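PDB 7ANV: ancestral D-type dye decolorizing peroxidase from Geotrichum candidum, which is a haem peroxidase of the dye-decolorizing family that probably uses hydrogen peroxide to oxidise dyes and other substrates. Local coordinates for residues Pro240-Asp245 / Lys483-Ala488; Pro378-Lys381 / Lys385-His388; Asp332-Cys337 / Asn452-Glu457; Tyr23-Ile28 / Pro133-Lys138. One frame throughout, in Å; residues are numbered along the deposited sequence.

Contact 1 (Pro240-Asp245 / Lys483-Ala488)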
loop_
_atom_site.group_PDB
_atom_site.type_symbol
_atom_site.label_atom_id
_atom_site.label_comp_id
_atom_site.label_asym_id
_atom_site.label_seq_id
_atom_site.Cartn_x
_atom_site.Cartn_y
_atom_site.Cartn_z
ATOM N N PRO A 240 15.472 18.465 8.564
ATOM C CA PRO A 240 15.149 19.199 9.789
ATOM C C PRO A 240 15.236 18.187 10.941
ATOM O O PRO A 240 14.918 16.994 10.759
ATOM C CB PRO A 240 13.757 19.776 9.550
ATOM C CG PRO A 240 13.255 19.161 8.234
ATOM C CD PRO A 240 14.310 18.212 7.705
ATOM N N SER A 241 15.601 18.657 12.126
ATOM C CA SER A 241 15.727 17.782 13.318
ATOM C C SER A 241 14.339 17.196 13.616
ATOM O O SER A 241 14.308 16.027 14.033
ATOM C CB SER A 241 16.279 18.527 14.505
ATOM O OG SER A 241 15.480 19.661 14.769
ATOM N N TRP A 242 13.273 17.939 13.334
ATOM C CA TRP A 242 11.876 17.499 13.627
ATOM C C TRP A 242 11.459 16.353 12.680
ATOM O O TRP A 242 10.338 15.806 12.873
ATOM C CB TRP A 242 10.848 18.635 13.600
ATOM C CG TRP A 242 10.786 19.451 12.352
ATOM C CD1 TRP A 242 11.342 20.688 12.202
ATOM C CD2 TRP A 242 10.069 19.182 11.131
ATOM N NE1 TRP A 242 11.111 21.157 10.938
ATOM C CE2 TRP A 242 10.314 20.267 10.270
ATOM C CE3 TRP A 242 9.285 18.116 10.663
ATOM C CZ2 TRP A 242 9.830 20.326 8.965
ATOM C CZ3 TRP A 242 8.797 18.178 9.376
ATOM C CH2 TRP A 242 9.042 19.280 8.546
ATOM N N ALA A 243 12.246 16.024 11.664
ATOM C CA ALA A 243 11.859 14.951 10.704
ATOM C C ALA A 243 12.468 13.621 11.125
ATOM O O ALA A 243 11.988 12.569 10.661
ATOM C CB ALA A 243 12.242 15.322 9.295
ATOM N N LYS A 244 13.457 13.608 12.003
ATOM C CA LYS A 244 14.056 12.334 12.439
ATOM C C LYS A 244 12.994 11.414 13.031
ATOM O O LYS A 244 12.181 11.870 13.859
ATOM C CB LYS A 244 15.187 12.498 13.464
ATOM C CG LYS A 244 15.864 11.187 13.827
ATOM C CD LYS A 244 17.286 11.422 14.276
ATOM C CE LYS A 244 18.080 10.147 14.474
ATOM N NZ LYS A 244 19.261 10.436 15.326
ATOM N N ASP A 245 13.019 10.168 12.576
ATOM C CA ASP A 245 12.193 9.053 13.089
ATOM C C ASP A 245 10.741 9.240 12.649
ATOM O O ASP A 245 9.916 8.556 13.186
ATOM C CB ASP A 245 12.351 8.851 14.604
ATOM C CG ASP A 245 13.592 8.039 14.997
ATOM O OD1 ASP A 245 14.191 7.384 14.114
ATOM O OD2 ASP A 245 13.932 8.082 16.180
ATOM N N LYS A 483 5.837 16.762 20.143
ATOM C CA LYS A 483 5.920 17.479 21.441
ATOM C C LYS A 483 6.663 18.804 21.278
ATOM O O LYS A 483 6.192 19.820 21.845
ATOM C CB LYS A 483 6.663 16.640 22.476
ATOM C CG LYS A 483 5.855 15.513 23.075
ATOM C CD LYS A 483 6.661 14.602 23.980
ATOM C CE LYS A 483 5.801 13.575 24.679
ATOM N NZ LYS A 483 6.595 12.741 25.606
ATOM N N ASP A 484 7.815 18.780 20.608
ATOM C CA ASP A 484 8.820 19.872 20.679
ATOM C C ASP A 484 8.663 20.800 19.483
ATOM O O ASP A 484 9.033 21.950 19.616
ATOM C CB ASP A 484 10.241 19.320 20.848
ATOM C CG ASP A 484 10.352 18.474 22.104
ATOM O OD1 ASP A 484 9.560 18.698 23.040
ATOM O OD2 ASP A 484 11.193 17.540 22.119
ATOM N N THR A 485 8.038 20.381 18.386
ATOM C CA THR A 485 7.913 21.257 17.196
ATOM C C THR A 485 6.446 21.542 16.838
ATOM O O THR A 485 6.143 22.710 16.498
ATOM C CB THR A 485 8.653 20.645 16.008
ATOM O OG1 THR A 485 10.040 20.588 16.393
ATOM C CG2 THR A 485 8.415 21.429 14.743
ATOM N N PHE A 486 5.584 20.523 16.770
ATOM C CA PHE A 486 4.209 20.688 16.246
ATOM C C PHE A 486 3.306 21.302 17.322
ATOM O O PHE A 486 2.533 22.217 16.985
ATOM C CB PHE A 486 3.656 19.368 15.717
ATOM C CG PHE A 486 4.266 18.945 14.425
ATOM C CD1 PHE A 486 5.587 18.507 14.362
ATOM C CD2 PHE A 486 3.518 18.963 13.263
ATOM C CE1 PHE A 486 6.147 18.118 13.158
ATOM C CE2 PHE A 486 4.091 18.577 12.063
ATOM C CZ PHE A 486 5.404 18.176 12.007
ATOM N N ALA A 487 3.383 20.793 18.551
ATOM C CA ALA A 487 2.526 21.197 19.677
ATOM C C ALA A 487 3.032 22.518 20.254
ATOM O O ALA A 487 4.195 22.870 20.050
ATOM C CB ALA A 487 2.504 20.116 20.732
ATOM N N ALA A 488 2.152 23.219 20.943
ATOM C CA ALA A 488 2.407 24.514 21.617
ATOM C C ALA A 488 1.878 24.431 23.053
ATOM O O ALA A 488 1.018 23.580 23.380
ATOM C CB ALA A 488 1.714 25.620 20.860
ATOM O OXT ALA A 488 2.311 25.228 23.901
#

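Contact 2 (Pro378-Lys381 / Lys385-His388). With SO4 (sulfate ion), chain G; SO4 (sulfate ion), chain D.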
loop_
_atom_site.group_PDB
_atom_site.type_symbol
_atom_site.label_atom_id
_atom_site.label_comp_id
_atom_site.label_asym_id
_atom_site.label_seq_id
_atom_site.Cartn_x
_atom_site.Cartn_y
_atom_site.Cartn_z
ATOM N N PRO A 378 -25.169 -10.711 -4.254
ATOM C CA PRO A 378 -25.625 -11.654 -5.272
ATOM C C PRO A 378 -25.874 -10.955 -6.626
ATOM O O PRO A 378 -25.443 -11.495 -7.651
ATOM C CB PRO A 378 -26.877 -12.260 -4.641
ATOM C CG PRO A 378 -26.595 -12.200 -3.160
ATOM C CD PRO A 378 -25.840 -10.894 -2.959
ATOM N N GLU A 379 -26.530 -9.785 -6.636
ATOM C CA GLU A 379 -26.849 -9.116 -7.927
ATOM C C GLU A 379 -25.568 -8.742 -8.668
ATOM O O GLU A 379 -25.519 -8.947 -9.895
ATOM C CB GLU A 379 -27.712 -7.864 -7.799
ATOM C CG GLU A 379 -28.075 -7.276 -9.169
ATOM C CD GLU A 379 -28.791 -8.171 -10.188
ATOM O OE1 GLU A 379 -29.412 -9.212 -9.803
ATOM O OE2 GLU A 379 -28.749 -7.813 -11.405
ATOM N N GLU A 380 -24.591 -8.168 -7.966
ATOM C CA GLU A 380 -23.297 -7.793 -8.588
ATOM C C GLU A 380 -22.660 -9.059 -9.157
ATOM O O GLU A 380 -22.132 -9.012 -10.297
ATOM C CB GLU A 380 -22.358 -7.148 -7.565
ATOM C CG GLU A 380 -22.720 -5.716 -7.245
ATOM C CD GLU A 380 -21.852 -5.106 -6.155
ATOM O OE1 GLU A 380 -21.824 -5.648 -5.012
ATOM O OE2 GLU A 380 -21.218 -4.090 -6.445
ATOM N N LYS A 381 -22.642 -10.123 -8.352
ATOM C CA LYS A 381 -21.952 -11.382 -8.726
ATOM C C LYS A 381 -22.610 -11.935 -9.993
ATOM O O LYS A 381 -21.886 -12.246 -10.955
ATOM C CB LYS A 381 -22.028 -12.375 -7.568
ATOM C CG LYS A 381 -21.337 -13.703 -7.826
ATOM C CD LYS A 381 -21.522 -14.711 -6.720
ATOM C CE LYS A 381 -20.802 -15.994 -7.095
ATOM N NZ LYS A 381 -21.120 -17.119 -6.185
ATOM N N LYS A 385 -21.398 -7.107 -12.646
ATOM C CA LYS A 385 -21.206 -5.648 -12.737
ATOM C C LYS A 385 -21.162 -5.061 -11.322
ATOM O O LYS A 385 -22.046 -5.427 -10.507
ATOM C CB LYS A 385 -22.325 -5.027 -13.582
ATOM C CG LYS A 385 -22.231 -3.510 -13.660
ATOM C CD LYS A 385 -23.329 -2.814 -14.458
ATOM C CE LYS A 385 -23.238 -1.304 -14.312
ATOM N NZ LYS A 385 -24.058 -0.601 -15.332
ATOM N N THR A 386 -20.193 -4.176 -11.068
ATOM C CA THR A 386 -20.046 -3.411 -9.811
ATOM C C THR A 386 -21.232 -2.445 -9.665
ATOM O O THR A 386 -21.505 -1.668 -10.631
ATOM C CB THR A 386 -18.731 -2.634 -9.765
ATOM O OG1 THR A 386 -17.728 -3.639 -9.656
ATOM C CG2 THR A 386 -18.622 -1.681 -8.602
ATOM N N LYS A 387 -21.885 -2.497 -8.511
ATOM C CA LYS A 387 -22.907 -1.506 -8.093
ATOM C C LYS A 387 -22.416 -0.692 -6.890
ATOM O O LYS A 387 -22.863 0.442 -6.745
ATOM C CB LYS A 387 -24.237 -2.233 -7.873
ATOM C CG LYS A 387 -24.766 -2.945 -9.108
ATOM C CD LYS A 387 -26.107 -3.683 -8.896
ATOM C CE LYS A 387 -27.326 -2.780 -8.888
ATOM N NZ LYS A 387 -28.531 -3.537 -9.321
ATOM N N HIS A 388 -21.508 -1.206 -6.059
ATOM C CA HIS A 388 -21.166 -0.608 -4.751
ATOM C C HIS A 388 -19.682 -0.245 -4.728
ATOM O O HIS A 388 -18.888 -0.955 -5.379
ATOM C CB HIS A 388 -21.566 -1.558 -3.626
ATOM C CG HIS A 388 -23.027 -1.834 -3.649
ATOM N ND1 HIS A 388 -23.939 -0.851 -3.374
ATOM C CD2 HIS A 388 -23.732 -2.932 -4.009
ATOM C CE1 HIS A 388 -25.163 -1.340 -3.536
ATOM N NE2 HIS A 388 -25.059 -2.614 -3.905
HETATM S S SO4 G . -27.582 -4.803 -5.050
HETATM O O1 SO4 G . -26.221 -5.035 -5.498
HETATM O O2 SO4 G . -28.006 -5.897 -4.211
HETATM O O3 SO4 G . -27.645 -3.573 -4.282
HETATM O O4 SO4 G . -28.432 -4.691 -6.213
HETATM S S SO4 D . -22.447 2.209 -2.224
HETATM O O1 SO4 D . -21.965 1.211 -1.305
HETATM O O2 SO4 D . -21.411 2.602 -3.144
HETATM O O3 SO4 D . -23.581 1.694 -2.964
HETATM O O4 SO4 D . -22.851 3.374 -1.479
HETATM O O HOH W 1 -28.143 -5.185 -11.727
#

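Contact 3 (Asp332-Cys337 / Asn452-Glu457). With SO4 (sulfate ion), chain I.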
loop_
_atom_site.group_PDB
_atom_site.type_symbol
_atom_site.label_atom_id
_atom_site.label_comp_id
_atom_site.label_asym_id
_atom_site.label_seq_id
_atom_site.Cartn_x
_atom_site.Cartn_y
_atom_site.Cartn_z
ATOM N N ASP A 332 12.475 -18.250 -22.102
ATOM C CA ASP A 332 11.251 -18.781 -21.445
ATOM C C ASP A 332 11.304 -18.586 -19.917
ATOM O O ASP A 332 10.736 -19.413 -19.167
ATOM C CB ASP A 332 11.024 -20.241 -21.838
ATOM C CG ASP A 332 11.147 -20.493 -23.325
ATOM O OD1 ASP A 332 10.452 -19.783 -24.101
ATOM O OD2 ASP A 332 11.933 -21.373 -23.707
ATOM N N SER A 333 11.846 -17.471 -19.425
ATOM C CA SER A 333 12.024 -17.289 -17.966
ATOM C C SER A 333 10.725 -16.919 -17.224
ATOM O O SER A 333 10.820 -16.715 -16.012
ATOM C CB SER A 333 13.084 -16.284 -17.645
ATOM O OG SER A 333 12.765 -15.062 -18.259
ATOM N N GLN A 334 9.567 -16.853 -17.888
ATOM C CA GLN A 334 8.268 -16.551 -17.211
ATOM C C GLN A 334 7.518 -17.858 -16.926
ATOM O O GLN A 334 6.322 -17.802 -16.591
ATOM C CB GLN A 334 7.447 -15.600 -18.077
ATOM C CG GLN A 334 8.145 -14.274 -18.309
ATOM C CD GLN A 334 7.224 -13.280 -18.966
ATOM O OE1 GLN A 334 6.404 -12.643 -18.308
ATOM N NE2 GLN A 334 7.316 -13.164 -20.287
ATOM N N THR A 335 8.202 -19.006 -16.927
ATOM C CA THR A 335 7.536 -20.307 -16.696
ATOM C C THR A 335 6.792 -20.293 -15.356
ATOM O O THR A 335 5.630 -20.765 -15.290
ATOM C CB THR A 335 8.554 -21.446 -16.733
ATOM O OG1 THR A 335 9.084 -21.490 -18.063
ATOM C CG2 THR A 335 7.972 -22.777 -16.309
ATOM N N ARG A 336 7.421 -19.788 -14.289
ATOM C CA ARG A 336 6.844 -19.909 -12.923
ATOM C C ARG A 336 6.080 -18.649 -12.542
ATOM O O ARG A 336 5.058 -18.767 -11.875
ATOM C CB ARG A 336 7.939 -20.203 -11.898
ATOM C CG ARG A 336 8.789 -21.402 -12.286
ATOM C CD ARG A 336 9.924 -21.649 -11.307
ATOM N NE ARG A 336 9.409 -22.158 -10.054
ATOM C CZ ARG A 336 9.200 -23.455 -9.805
ATOM N NH1 ARG A 336 9.332 -24.384 -10.740
ATOM N NH2 ARG A 336 8.779 -23.828 -8.616
ATOM N N CYS A 337 6.561 -17.472 -12.937
ATOM C CA CYS A 337 5.888 -16.194 -12.613
ATOM C C CYS A 337 6.099 -15.228 -13.756
ATOM O O CYS A 337 7.234 -14.924 -14.131
ATOM C CB CYS A 337 6.487 -15.610 -11.349
ATOM S SG CYS A 337 5.635 -14.144 -10.744
ATOM N N ASN A 452 3.343 -21.952 -21.321
ATOM C CA ASN A 452 3.845 -22.757 -22.470
ATOM C C ASN A 452 3.791 -21.926 -23.746
ATOM O O ASN A 452 4.232 -22.477 -24.810
ATOM C CB ASN A 452 3.116 -24.093 -22.593
ATOM C CG ASN A 452 3.310 -24.920 -21.341
ATOM O OD1 ASN A 452 2.509 -24.851 -20.415
ATOM N ND2 ASN A 452 4.423 -25.653 -21.280
ATOM N N ASN A 453 3.317 -20.667 -23.677
ATOM C CA ASN A 453 3.302 -19.764 -24.864
ATOM C C ASN A 453 3.532 -18.345 -24.378
ATOM O O ASN A 453 2.647 -17.537 -24.476
ATOM C CB ASN A 453 2.013 -19.824 -25.676
ATOM C CG ASN A 453 1.762 -21.196 -26.257
ATOM O OD1 ASN A 453 2.411 -21.593 -27.226
ATOM N ND2 ASN A 453 0.822 -21.921 -25.673
ATOM N N GLN A 454 4.718 -18.102 -23.833
ATOM C CA GLN A 454 4.994 -16.895 -23.036
ATOM C C GLN A 454 5.008 -15.656 -23.935
ATOM O O GLN A 454 4.867 -14.585 -23.391
ATOM C CB GLN A 454 6.313 -17.041 -22.291
ATOM C CG GLN A 454 6.219 -18.077 -21.174
ATOM C CD GLN A 454 7.552 -18.405 -20.565
ATOM O OE1 GLN A 454 8.464 -17.579 -20.520
ATOM N NE2 GLN A 454 7.675 -19.641 -20.124
ATOM N N ALA A 455 5.219 -15.768 -25.246
ATOM C CA ALA A 455 5.185 -14.580 -26.135
ATOM C C ALA A 455 3.748 -14.066 -26.355
ATOM O O ALA A 455 3.612 -12.880 -26.764
ATOM C CB ALA A 455 5.853 -14.864 -27.444
ATOM N N ASN A 456 2.731 -14.895 -26.144
ATOM C CA ASN A 456 1.311 -14.510 -26.373
ATOM C C ASN A 456 0.888 -13.379 -25.426
ATOM O O ASN A 456 1.052 -13.483 -24.178
ATOM C CB ASN A 456 0.392 -15.727 -26.310
ATOM C CG ASN A 456 0.599 -16.653 -27.497
ATOM O OD1 ASN A 456 1.250 -16.274 -28.484
ATOM N ND2 ASN A 456 0.094 -17.878 -27.406
ATOM N N GLU A 457 0.324 -12.325 -26.011
ATOM C CA GLU A 457 -0.120 -11.113 -25.287
ATOM C C GLU A 457 -1.553 -11.336 -24.825
ATOM O O GLU A 457 -2.391 -11.862 -25.590
ATOM C CB GLU A 457 -0.145 -9.880 -26.191
ATOM C CG GLU A 457 1.208 -9.409 -26.694
ATOM C CD GLU A 457 2.095 -8.867 -25.607
ATOM O OE1 GLU A 457 1.554 -8.593 -24.529
ATOM O OE2 GLU A 457 3.324 -8.761 -25.811
HETATM S S SO4 I . 6.374 -18.886 -27.351
HETATM O O1 SO4 I . 6.355 -18.980 -28.792
HETATM O O2 SO4 I . 6.401 -20.225 -26.781
HETATM O O3 SO4 I . 5.188 -18.180 -26.909
HETATM O O4 SO4 I . 7.545 -18.159 -26.931
HETATM O O HOH W 2 9.197 -15.051 -21.578
#

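Contact 4 (Tyr23-Ile28 / Pro133-Lys138)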
loop_
_atom_site.group_PDB
_atom_site.type_symbol
_atom_site.label_atom_id
_atom_site.label_comp_id
_atom_site.label_asym_id
_atom_site.label_seq_id
_atom_site.Cartn_x
_atom_site.Cartn_y
_atom_site.Cartn_z
ATOM N N TYR A 23 -9.985 6.743 8.611
ATOM C CA TYR A 23 -9.090 7.850 8.236
ATOM C C TYR A 23 -9.905 9.129 8.298
ATOM O O TYR A 23 -10.870 9.250 7.545
ATOM C CB TYR A 23 -8.540 7.549 6.846
ATOM C CG TYR A 23 -7.631 6.369 6.839
ATOM C CD1 TYR A 23 -8.134 5.097 6.660
ATOM C CD2 TYR A 23 -6.269 6.526 6.971
ATOM C CE1 TYR A 23 -7.312 3.986 6.669
ATOM C CE2 TYR A 23 -5.434 5.429 6.967
ATOM C CZ TYR A 23 -5.953 4.167 6.797
ATOM O OH TYR A 23 -5.153 3.065 6.785
ATOM N N PHE A 24 -9.503 10.041 9.176
ATOM C CA PHE A 24 -10.157 11.359 9.383
ATOM C C PHE A 24 -9.253 12.429 8.773
ATOM O O PHE A 24 -8.192 12.789 9.364
ATOM C CB PHE A 24 -10.420 11.526 10.879
ATOM C CG PHE A 24 -11.126 12.785 11.250
ATOM C CD1 PHE A 24 -10.429 13.968 11.400
ATOM C CD2 PHE A 24 -12.473 12.762 11.540
ATOM C CE1 PHE A 24 -11.100 15.115 11.823
ATOM C CE2 PHE A 24 -13.133 13.908 11.952
ATOM C CZ PHE A 24 -12.438 15.080 12.075
ATOM N N PHE A 25 -9.631 12.899 7.582
ATOM C CA PHE A 25 -8.822 13.886 6.827
ATOM C C PHE A 25 -9.331 15.259 7.248
ATOM O O PHE A 25 -10.555 15.516 7.262
ATOM C CB PHE A 25 -8.963 13.701 5.320
ATOM C CG PHE A 25 -8.452 12.376 4.841
ATOM C CD1 PHE A 25 -7.104 12.219 4.537
ATOM C CD2 PHE A 25 -9.296 11.298 4.675
ATOM C CE1 PHE A 25 -6.632 11.008 4.078
ATOM C CE2 PHE A 25 -8.810 10.078 4.237
ATOM C CZ PHE A 25 -7.488 9.940 3.903
ATOM N N PHE A 26 -8.428 16.130 7.653
ATOM C CA PHE A 26 -8.849 17.411 8.249
ATOM C C PHE A 26 -8.095 18.574 7.639
ATOM O O PHE A 26 -7.012 18.425 7.071
ATOM C CB PHE A 26 -8.671 17.397 9.771
ATOM C CG PHE A 26 -7.236 17.262 10.214
ATOM C CD1 PHE A 26 -6.445 18.384 10.428
ATOM C CD2 PHE A 26 -6.694 16.010 10.458
ATOM C CE1 PHE A 26 -5.127 18.259 10.843
ATOM C CE2 PHE A 26 -5.373 15.887 10.852
ATOM C CZ PHE A 26 -4.597 17.003 11.054
ATOM N N LYS A 27 -8.753 19.724 7.737
ATOM C CA LYS A 27 -8.179 21.049 7.461
ATOM C C LYS A 27 -8.021 21.732 8.810
ATOM O O LYS A 27 -8.957 21.659 9.644
ATOM C CB LYS A 27 -9.109 21.806 6.515
ATOM C CG LYS A 27 -8.668 23.208 6.156
ATOM C CD LYS A 27 -9.673 23.898 5.243
ATOM C CE LYS A 27 -9.194 25.224 4.693
ATOM N NZ LYS A 27 -10.357 26.093 4.389
ATOM N N ILE A 28 -6.872 22.363 9.022
ATOM C CA ILE A 28 -6.607 23.212 10.208
ATOM C C ILE A 28 -7.236 24.579 9.941
ATOM O O ILE A 28 -6.810 25.263 8.979
ATOM C CB ILE A 28 -5.111 23.302 10.517
ATOM C CG1 ILE A 28 -4.530 21.915 10.832
ATOM C CG2 ILE A 28 -4.856 24.338 11.611
ATOM C CD1 ILE A 28 -3.025 21.830 10.801
ATOM N N PRO A 133 -14.298 14.307 -5.060
ATOM C CA PRO A 133 -14.186 15.751 -4.827
ATOM C C PRO A 133 -13.275 16.159 -3.656
ATOM O O PRO A 133 -12.513 17.071 -3.815
ATOM C CB PRO A 133 -15.632 16.179 -4.540
ATOM C CG PRO A 133 -16.462 15.180 -5.313
ATOM C CD PRO A 133 -15.687 13.878 -5.256
ATOM N N ALA A 134 -13.332 15.446 -2.524
ATOM C CA ALA A 134 -12.597 15.805 -1.290
ATOM C C ALA A 134 -11.091 15.807 -1.558
ATOM O O ALA A 134 -10.401 16.640 -1.001
ATOM C CB ALA A 134 -12.979 14.875 -0.157
ATOM N N PHE A 135 -10.592 14.913 -2.420
ATOM C CA PHE A 135 -9.144 14.764 -2.702
ATOM C C PHE A 135 -8.683 15.747 -3.790
ATOM O O PHE A 135 -7.467 16.057 -3.921
ATOM C CB PHE A 135 -8.889 13.318 -3.110
ATOM C CG PHE A 135 -8.886 12.362 -1.948
ATOM C CD1 PHE A 135 -8.006 12.565 -0.903
ATOM C CD2 PHE A 135 -9.729 11.269 -1.909
ATOM C CE1 PHE A 135 -7.961 11.680 0.158
ATOM C CE2 PHE A 135 -9.686 10.390 -0.839
ATOM C CZ PHE A 135 -8.796 10.596 0.182
ATOM N N LYS A 136 -9.662 16.215 -4.560
ATOM C CA LYS A 136 -9.457 16.932 -5.839
ATOM C C LYS A 136 -9.633 18.410 -5.516
ATOM O O LYS A 136 -8.745 19.203 -5.866
ATOM C CB LYS A 136 -10.441 16.369 -6.874
ATOM C CG LYS A 136 -10.280 16.872 -8.297
ATOM C CD LYS A 136 -11.563 16.855 -9.102
ATOM C CE LYS A 136 -12.001 15.454 -9.463
ATOM N NZ LYS A 136 -12.470 15.367 -10.866
ATOM N N GLU A 137 -10.708 18.741 -4.798
ATOM C CA GLU A 137 -11.203 20.131 -4.602
ATOM C C GLU A 137 -10.549 20.774 -3.375
ATOM O O GLU A 137 -10.354 21.996 -3.392
ATOM C CB GLU A 137 -12.725 20.167 -4.407
ATOM C CG GLU A 137 -13.522 19.537 -5.541
ATOM C CD GLU A 137 -13.286 20.115 -6.923
ATOM O OE1 GLU A 137 -12.936 21.317 -7.027
ATOM O OE2 GLU A 137 -13.450 19.356 -7.899
ATOM N N LYS A 138 -10.205 19.983 -2.362
ATOM C CA LYS A 138 -10.200 20.481 -0.965
ATOM C C LYS A 138 -8.781 20.499 -0.376
ATOM O O LYS A 138 -7.923 19.738 -0.869
ATOM C CB LYS A 138 -11.235 19.662 -0.190
ATOM C CG LYS A 138 -12.666 19.859 -0.694
ATOM C CD LYS A 138 -13.737 19.898 0.388
ATOM C CE LYS A 138 -14.452 18.572 0.565
ATOM N NZ LYS A 138 -15.026 18.428 1.927
#

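Contact 1 (Pro240-Asp245 / Lys483-Ala488)
An aromatic edge-to-face contact, with W242 as its platform and the partners F486 and T485, joins the loop ahead of strand 247-256 to the C-terminal helix 479-486. The phenyl ring of F486 turns its edge toward the six-membered ring of W242 in an offset T-shaped pair: the centroids lie 5.8 Å apart and the planes stand at 82°. The two rings come closest at W242 CE3 and F486 CE1, 4.0 Å apart. T485 meets the base of the same side chain, its OG1 lying 3.5 Å from W242 CB, while its methyl CG2 approaches CG and CD1 of the indole obliquely. No hydrogen bond crosses between the two segments. W242 sits on the short 3-10 turn 241-243, and with CG held between backbone N and carbonyl carbon (chi1 55°) its indole also lies next to P240, whose CB stands over the rim of one face. In this doubled ferredoxin-like fold of dye-decolorizing peroxidases, the contact ties the C-terminal helix to the loop that leads into the second sheet. With an alanine in place of W242, the edge of F486 would probably lose the face it points at and a gap would open beside the T485 methyl. L89 of helix 86-92 touches both aromatic side chains, and R35 of helix 31-41 bonds the carbonyl oxygens of T485 and F486.

Contact 2 (Pro378-Lys381 / Lys385-His388)
The turn that leads out of helix 378-383 toward strand 391-398 is built round the carboxylate of E380, which receives the backbone of K387 and H388. E380 OE2 accepts two amide protons: K387 N at 2.7 Å arrives on the anti side, close to the carboxylate plane, with an N-H...O angle of 160°, whereas H388 N at 2.9 Å comes from above that plane. The E380 side chain reaches them because it runs extended beyond CG (chi2 176°). Its other oxygen, OE1, lies in the plane of the H388 imidazole at the ring edge, 3.5 Å from CD2, with carboxylate and ring nearly perpendicular. OE1 also forms a salt bridge with R390 and accepts the backbone N of T377, so both oxygens of this buried acid are engaged. At the helix end, K385 N donates to E380 O over 3.1 Å.

The outer side is ionic and wet. A water links E379 OE2 to K387 NZ, and the imidazole spans two sulfates, probably from the crystallisation liquor: H388 ND1 gives a bond of 2.6 Å to O3 of sulfate D, and H388 NE2 one of 2.8 Å to O3 of sulfate G. Two bound anions would be consistent with a protonated ring. The E380 carboxylate thus holds the helix-to-strand connection into the second antiparallel sheet of the dye-decolorizing peroxidase fold.

Contact 3 (Asp332-Cys337 / Asn452-Glu457)
One glutamine side-chain amide, that of Q454, does nearly all the work here, and both of its hydrogen bonds to the facing turn are made out of the carbonyl plane. Q454 OE1 accepts Q334 N at 2.9 Å, the donor standing 49° above the plane of the glutamine amide. In return Q454 NE2 donates to D332 O at 3.2 Å; that oxygen lies within 1° of the Q454 amide plane, although the nitrogen sits well above the D332 carbonyl plane. The amide thus rests against the type I beta turn D332-T335, using its acceptor and donor ends on backbone groups of the same turn. Extension beyond CG (chi2 171°) carries it across the gap, and Q334 CB packs 3.3 Å from Q454 OE1. A water adds a further link, donating to Q454 OE1 over 2.8 Å and accepting from Q334 NE2, while Q334 OE1 takes the backbone N of F339. The two glutamine amides are turned almost perpendicular to one another. NE2 of Q454 has a second acceptor in P451 O, which further fixes its rotation. A leucine in place of Q454 would probably leave Q334 N without its acceptor and cost D332 O its bond from the side-chain amide.

The second type I turn, N453-N456, offers A455 N to a sulfate O3 at 2.9 Å. The contact joins two loops: 332-337 runs between helices 309-312 and 342-346, with R289 of helix 279-291 bonding the carbonyls of Q334 and T335, and 452-457 connects strands 445-446 and 458-459.

Contact 4 (Tyr23-Ile28 / Pro133-Lys138)
F25 and F135 form a compact, buried T-shaped pair, while P133 and E137, on the same short helix 133-137 as F135, are exposed. The edge of the F135 ring points at one face of F25, with centroids 5.3 Å apart and planes at 80°. Its closest atom is F135 CZ, 4.0 Å from F25 CZ, and F135 CE1 stands over the same face, offset toward the rim. F25 CZ in turn lies in the plane of the F135 ring, so the outer end of one phenyl meets the face of the other near its far rim. The F135 side chain leaves the helix with CG opposite the carbonyl carbon (chi1 -76°), and this brings its ring to the sheet although the two backbones stay well apart: even the nearest pair of CA atoms, those of F25 and A134, is 9.2 Å apart.

Away from the rings the two segments do not touch. On this looser side the side chains of E137 and K138 are poorly ordered, although K138 NZ appears to bond V177 O of the sheet. Within the helix, K136 N donates to P133 O.

F25 belongs to strand 20-28, an inner strand of the antiparallel sheet of the N-terminal half, in the alpha+beta barrel domain of the family. Strand 142-148 runs beside it on one flank and strand 174-183 on the other. F135 also rests on L178 of strand 174-183, and F251 of strand 247-256, from the second sheet, meets F25 edge-to-face.

Along the chain contact 4 comes first and is complete before the other three begin. Contact 1 then spans nearly the whole C-terminal half, enclosing contact 3, which in turn encloses the local contact 2. Contacts 1 and 4 are the closest pair, with centres 23 Å apart, whereas contacts 1 and 3 lie 51 Å apart on opposite sides of the chain's centre. Contact 4 packs on the sheet containing strand 20-28; contacts 1 and 2 adjoin connections of the second four-stranded sheet, which has the same strand order, and contact 3 joins outlying loops. No two contacts touch: each joins a different part of the haem-binding fold, contact 4 in the interior and contact 2 at the surface.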